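Local structure of cytolethal distending toxin subunit A (Haemophilus ducreyi, 1SR4) at residues 79-91 with 168-180. The protein is a lectin-like subunit of a bacterial genotoxin and, paired with subunit C, probably delivers the toxic subunit B into host cells. Numbering follows the deposited sequence.
Sequences RNWLWAYPNIYSQ and VSTTFYSTVTLSV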
loop_
_atom_site.group_PDB
_atom_site.type_symbol
_atom_site.label_atom_id
_atom_site.label_comp_id
_atom_site.label_asym_id
_atom_site.label_seq_id
_atom_site.Cartn_x
_atom_site.Cartn_y
_atom_site.Cartn_z
ATOM N N ARG A 79 30.607 -7.557 -3.383
ATOM C CA ARG A 79 30.559 -8.766 -4.201
ATOM C C ARG A 79 30.424 -10.091 -3.466
ATOM O O ARG A 79 30.491 -11.155 -4.076
ATOM C CB ARG A 79 31.739 -8.813 -5.195
ATOM C CG ARG A 79 31.668 -7.671 -6.225
ATOM C CD ARG A 79 32.571 -7.873 -7.446
ATOM N NE ARG A 79 32.103 -8.932 -8.344
ATOM C CZ ARG A 79 31.086 -8.813 -9.202
ATOM N NH1 ARG A 79 30.403 -7.678 -9.303
ATOM N NH2 ARG A 79 30.750 -9.839 -9.972
ATOM N N ASN A 80 30.197 -10.034 -2.159
ATOM C CA ASN A 80 29.992 -11.260 -1.401
ATOM C C ASN A 80 28.522 -11.645 -1.529
ATOM O O ASN A 80 27.671 -10.792 -1.799
ATOM C CB ASN A 80 30.351 -11.043 0.064
ATOM C CG ASN A 80 31.814 -11.265 0.331
ATOM O OD1 ASN A 80 32.287 -12.398 0.291
ATOM N ND2 ASN A 80 32.543 -10.187 0.595
ATOM N N TRP A 81 28.239 -12.926 -1.339
ATOM C CA TRP A 81 26.891 -13.446 -1.447
ATOM C C TRP A 81 25.958 -12.933 -0.355
ATOM O O TRP A 81 26.366 -12.685 0.778
ATOM C CB TRP A 81 26.864 -14.980 -1.349
ATOM C CG TRP A 81 27.604 -15.752 -2.389
ATOM C CD1 TRP A 81 28.708 -16.542 -2.191
ATOM C CD2 TRP A 81 27.257 -15.887 -3.776
ATOM N NE1 TRP A 81 29.063 -17.162 -3.370
ATOM C CE2 TRP A 81 28.191 -16.781 -4.356
ATOM C CE3 TRP A 81 26.249 -15.343 -4.583
ATOM C CZ2 TRP A 81 28.142 -17.147 -5.710
ATOM C CZ3 TRP A 81 26.202 -15.705 -5.930
ATOM C CH2 TRP A 81 27.146 -16.603 -6.478
ATOM N N LEU A 82 24.693 -12.813 -0.725
ATOM C CA LEU A 82 23.637 -12.413 0.185
ATOM C C LEU A 82 23.052 -13.719 0.689
ATOM O O LEU A 82 23.114 -14.732 -0.001
ATOM C CB LEU A 82 22.552 -11.633 -0.572
ATOM C CG LEU A 82 22.516 -10.107 -0.484
ATOM C CD1 LEU A 82 23.911 -9.501 -0.479
ATOM C CD2 LEU A 82 21.659 -9.578 -1.614
ATOM N N TRP A 83 22.471 -13.679 1.881
ATOM C CA TRP A 83 21.836 -14.828 2.506
ATOM C C TRP A 83 20.527 -14.321 3.113
ATOM O O TRP A 83 20.168 -13.163 2.932
ATOM C CB TRP A 83 22.727 -15.355 3.642
ATOM C CG TRP A 83 24.053 -15.853 3.152
ATOM C CD1 TRP A 83 25.167 -15.114 2.883
ATOM C CD2 TRP A 83 24.361 -17.200 2.772
ATOM N NE1 TRP A 83 26.154 -15.923 2.350
ATOM C CE2 TRP A 83 25.680 -17.205 2.273
ATOM C CE3 TRP A 83 23.640 -18.405 2.806
ATOM C CZ2 TRP A 83 26.303 -18.376 1.801
ATOM C CZ3 TRP A 83 24.258 -19.570 2.338
ATOM C CH2 TRP A 83 25.574 -19.543 1.841
ATOM N N ALA A 84 19.814 -15.187 3.819
ATOM C CA ALA A 84 18.594 -14.768 4.491
ATOM C C ALA A 84 18.602 -15.331 5.922
ATOM O O ALA A 84 18.607 -16.552 6.127
ATOM C CB ALA A 84 17.381 -15.245 3.741
ATOM N N TYR A 85 18.628 -14.417 6.892
ATOM C CA TYR A 85 18.626 -14.746 8.317
ATOM C C TYR A 85 17.444 -14.068 8.978
ATOM O O TYR A 85 17.128 -12.922 8.655
ATOM C CB TYR A 85 19.857 -14.166 9.034
ATOM C CG TYR A 85 21.179 -14.873 8.864
ATOM C CD1 TYR A 85 21.753 -15.574 9.932
ATOM C CD2 TYR A 85 21.906 -14.761 7.676
ATOM C CE1 TYR A 85 23.028 -16.133 9.822
ATOM C CE2 TYR A 85 23.168 -15.316 7.556
ATOM C CZ TYR A 85 23.724 -15.995 8.631
ATOM O OH TYR A 85 24.986 -16.509 8.508
ATOM N N PRO A 86 16.757 -14.767 9.889
ATOM C CA PRO A 86 15.640 -14.092 10.546
ATOM C C PRO A 86 16.262 -13.116 11.560
ATOM O O PRO A 86 17.414 -13.278 11.989
ATOM C CB PRO A 86 14.896 -15.235 11.237
ATOM C CG PRO A 86 15.992 -16.225 11.540
ATOM C CD PRO A 86 16.809 -16.198 10.258
ATOM N N ASN A 87 15.505 -12.099 11.943
ATOM C CA ASN A 87 15.996 -11.138 12.923
ATOM C C ASN A 87 16.502 -11.840 14.202
ATOM O O ASN A 87 17.554 -11.492 14.758
ATOM C CB ASN A 87 14.877 -10.180 13.342
ATOM C CG ASN A 87 15.258 -9.369 14.583
ATOM O OD1 ASN A 87 16.134 -8.509 14.509
ATOM N ND2 ASN A 87 14.624 -9.660 15.731
ATOM N N ILE A 88 15.757 -12.844 14.657
ATOM C CA ILE A 88 16.112 -13.503 15.908
ATOM C C ILE A 88 17.483 -14.157 15.897
ATOM O O ILE A 88 18.069 -14.336 16.958
ATOM C CB ILE A 88 15.017 -14.519 16.343
ATOM C CG1 ILE A 88 15.192 -14.900 17.815
ATOM C CG2 ILE A 88 15.054 -15.760 15.453
ATOM C CD1 ILE A 88 14.920 -13.799 18.762
ATOM N N TYR A 89 18.018 -14.477 14.718
ATOM C CA TYR A 89 19.347 -15.089 14.653
ATOM C C TYR A 89 20.391 -14.120 14.103
ATOM O O TYR A 89 21.520 -14.530 13.814
ATOM C CB TYR A 89 19.342 -16.327 13.740
ATOM C CG TYR A 89 18.442 -17.467 14.166
ATOM C CD1 TYR A 89 18.135 -17.686 15.506
ATOM C CD2 TYR A 89 17.912 -18.347 13.213
ATOM C CE1 TYR A 89 17.324 -18.750 15.889
ATOM C CE2 TYR A 89 17.108 -19.397 13.582
ATOM C CZ TYR A 89 16.813 -19.601 14.915
ATOM O OH TYR A 89 16.000 -20.652 15.270
ATOM N N SER A 90 20.026 -12.846 13.953
ATOM C CA SER A 90 20.937 -11.864 13.376
ATOM C C SER A 90 20.900 -10.475 14.024
ATOM O O SER A 90 21.191 -9.475 13.363
ATOM C CB SER A 90 20.618 -11.726 11.878
ATOM O OG SER A 90 19.252 -11.332 11.700
ATOM N N GLN A 91 20.550 -10.394 15.300
ATOM C CA GLN A 91 20.479 -9.085 15.948
ATOM C C GLN A 91 21.768 -8.274 15.830
ATOM O O GLN A 91 21.730 -7.052 15.732
ATOM C CB GLN A 91 20.111 -9.234 17.426
ATOM C CG GLN A 91 18.753 -9.861 17.640
ATOM C CD GLN A 91 18.860 -11.320 17.957
ATOM O OE1 GLN A 91 19.713 -12.044 17.396
ATOM N NE2 GLN A 91 17.998 -11.783 18.849
ATOM N N VAL A 168 12.856 -24.341 5.159
ATOM C CA VAL A 168 13.382 -25.213 6.207
ATOM C C VAL A 168 14.906 -25.258 6.170
ATOM O O VAL A 168 15.518 -25.432 5.110
ATOM C CB VAL A 168 12.814 -26.658 6.075
ATOM C CG1 VAL A 168 13.501 -27.589 7.054
ATOM C CG2 VAL A 168 11.315 -26.649 6.351
ATOM N N SER A 169 15.519 -25.073 7.334
ATOM C CA SER A 169 16.968 -25.104 7.413
ATOM C C SER A 169 17.489 -25.692 8.720
ATOM O O SER A 169 16.904 -25.479 9.788
ATOM C CB SER A 169 17.545 -23.698 7.243
ATOM O OG SER A 169 18.954 -23.751 7.261
ATOM N N THR A 170 18.592 -26.430 8.627
ATOM C CA THR A 170 19.199 -27.007 9.818
ATOM C C THR A 170 20.158 -25.983 10.414
ATOM O O THR A 170 20.821 -26.239 11.419
ATOM C CB THR A 170 19.985 -28.309 9.502
ATOM O OG1 THR A 170 20.901 -28.070 8.432
ATOM C CG2 THR A 170 19.034 -29.426 9.118
ATOM N N THR A 171 20.256 -24.825 9.776
ATOM C CA THR A 171 21.131 -23.792 10.293
ATOM C C THR A 171 20.373 -22.470 10.437
ATOM O O THR A 171 19.170 -22.424 10.210
ATOM C CB THR A 171 22.360 -23.601 9.402
ATOM O OG1 THR A 171 23.330 -22.816 10.121
ATOM C CG2 THR A 171 21.980 -22.901 8.106
ATOM N N PHE A 172 21.086 -21.416 10.819
ATOM C CA PHE A 172 20.522 -20.077 11.056
ATOM C C PHE A 172 19.921 -19.386 9.845
ATOM O O PHE A 172 19.120 -18.459 9.989
ATOM C CB PHE A 172 21.604 -19.110 11.554
ATOM C CG PHE A 172 22.450 -19.639 12.663
ATOM C CD1 PHE A 172 21.922 -19.835 13.930
ATOM C CD2 PHE A 172 23.793 -19.933 12.436
ATOM C CE1 PHE A 172 22.727 -20.308 14.962
ATOM C CE2 PHE A 172 24.597 -20.406 13.458
ATOM C CZ PHE A 172 24.058 -20.597 14.722
ATOM N N TYR A 173 20.329 -19.819 8.664
ATOM C CA TYR A 173 19.919 -19.156 7.448
ATOM C C TYR A 173 19.366 -20.016 6.344
ATOM O O TYR A 173 19.558 -21.245 6.310
ATOM C CB TYR A 173 21.142 -18.453 6.884
ATOM C CG TYR A 173 22.290 -19.438 6.700
ATOM C CD1 TYR A 173 22.367 -20.261 5.565
ATOM C CD2 TYR A 173 23.271 -19.579 7.683
ATOM C CE1 TYR A 173 23.407 -21.203 5.421
ATOM C CE2 TYR A 173 24.307 -20.512 7.552
ATOM C CZ TYR A 173 24.371 -21.316 6.422
ATOM O OH TYR A 173 25.413 -22.203 6.292
ATOM N N SER A 174 18.723 -19.321 5.409
ATOM C CA SER A 174 18.201 -19.932 4.208
ATOM C C SER A 174 19.240 -19.558 3.160
ATOM O O SER A 174 19.815 -18.463 3.205
ATOM C CB SER A 174 16.841 -19.337 3.830
ATOM O OG SER A 174 15.812 -19.888 4.638
ATOM N N THR A 175 19.507 -20.473 2.241
ATOM C CA THR A 175 20.463 -20.237 1.159
ATOM C C THR A 175 19.659 -19.594 0.047
ATOM O O THR A 175 18.584 -20.076 -0.304
ATOM C CB THR A 175 21.065 -21.576 0.686
ATOM O OG1 THR A 175 21.643 -22.235 1.821
ATOM C CG2 THR A 175 22.144 -21.364 -0.384
ATOM N N VAL A 176 20.178 -18.505 -0.505
ATOM C CA VAL A 176 19.476 -17.759 -1.547
ATOM C C VAL A 176 20.066 -18.009 -2.934
ATOM O O VAL A 176 21.245 -17.779 -3.168
ATOM C CB VAL A 176 19.523 -16.252 -1.225
ATOM C CG1 VAL A 176 18.740 -15.463 -2.263
ATOM C CG2 VAL A 176 18.952 -16.006 0.193
ATOM N N THR A 177 19.232 -18.465 -3.857
ATOM C CA THR A 177 19.704 -18.768 -5.198
ATOM C C THR A 177 18.762 -18.179 -6.227
ATOM O O THR A 177 17.760 -17.548 -5.878
ATOM C CB THR A 177 19.749 -20.299 -5.425
ATOM O OG1 THR A 177 18.440 -20.847 -5.210
ATOM C CG2 THR A 177 20.713 -20.978 -4.444
ATOM N N LEU A 178 19.094 -18.391 -7.498
ATOM C CA LEU A 178 18.258 -17.949 -8.603
ATOM C C LEU A 178 17.894 -19.206 -9.393
ATOM O O LEU A 178 18.763 -20.025 -9.695
ATOM C CB LEU A 178 19.022 -16.987 -9.506
ATOM C CG LEU A 178 19.275 -15.599 -8.927
ATOM C CD1 LEU A 178 20.120 -14.776 -9.892
ATOM C CD2 LEU A 178 17.920 -14.925 -8.682
ATOM N N SER A 179 16.614 -19.389 -9.696
ATOM C CA SER A 179 16.205 -20.555 -10.479
ATOM C C SER A 179 14.941 -20.248 -11.273
ATOM O O SER A 179 14.380 -19.151 -11.169
ATOM C CB SER A 179 16.000 -21.788 -9.579
ATOM O OG SER A 179 14.992 -21.555 -8.616
ATOM N N VAL A 180 14.482 -21.210 -12.064
ATOM C CA VAL A 180 13.310 -20.989 -12.893
ATOM C C VAL A 180 12.132 -20.487 -12.057
ATOM O O VAL A 180 11.863 -20.993 -10.964
ATOM C CB VAL A 180 12.927 -22.288 -13.673
ATOM C CG1 VAL A 180 12.570 -23.403 -12.700
ATOM C CG2 VAL A 180 11.780 -22.011 -14.618
HETATM O O HOH W 1 22.715 -15.442 -2.908
HETATM O O HOH W 2 22.886 -17.498 -0.113
#
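The carbonyl oxygen of Leu82 lies within hydrogen-bonding distance of two waters that lead to the backbone of Val176. Water 2, 2.8 Å from Leu82 O, accepts from Val176 N at 2.9 Å, while water 1 bridges Leu82 O to Val176 O in a network whose protons are shared with other acceptors. Direct pairing begins at Ala84, which makes a single antiparallel, hydrogen-bonded bridge with Ser174: Ser174 N gives Ala84 O a nearly straight bond of 2.9 Å, and the return bond from Ala84 N is weak. The strand segments 82-86 and 176-179 diverge, their directions 119° apart, and water fills in where amides no longer meet. The Ala84 methyl is buried between Val176 CG2 (4.0 Å), Ser174 CB and Ala69 of strand 69-73, so a small apolar group suits it.

On the face of strand 82-86 opposite Ala84 CB, Trp83 and Tyr85, both in a region inferred to mediate binding to target cells, meet Tyr173 in an aromatic cluster. Tyr173 CG sits between its own backbone N and carbonyl carbon (chi1 55°), which sets its ring beside the other two, its plane oblique to each. Tyr173 CB stands over the centre of the Tyr85 ring in a CH-pi contact, 3.8 Å from the centroid, and Tyr173 CD1 meets Trp83 CE3 at 3.6 Å. Thr171 CG2 lies over one face of the Tyr173 ring, and Thr175 OG1 comes to the edge of the indole. Farther along, Phe172 turns its edge to the face of Tyr89, the planes 71° apart; Tyr89 also packs on Phe121 of the subunit C chain.

Ser174 OG hydrogen-bonds to Asn166 O and Asn67 ND2; a small hydroxyl suits this buried place. Between these hairpins of the ricin-type beta-trefoil, direct backbone pairing is slight, so ring and CH-pi packing supplies much of the contact.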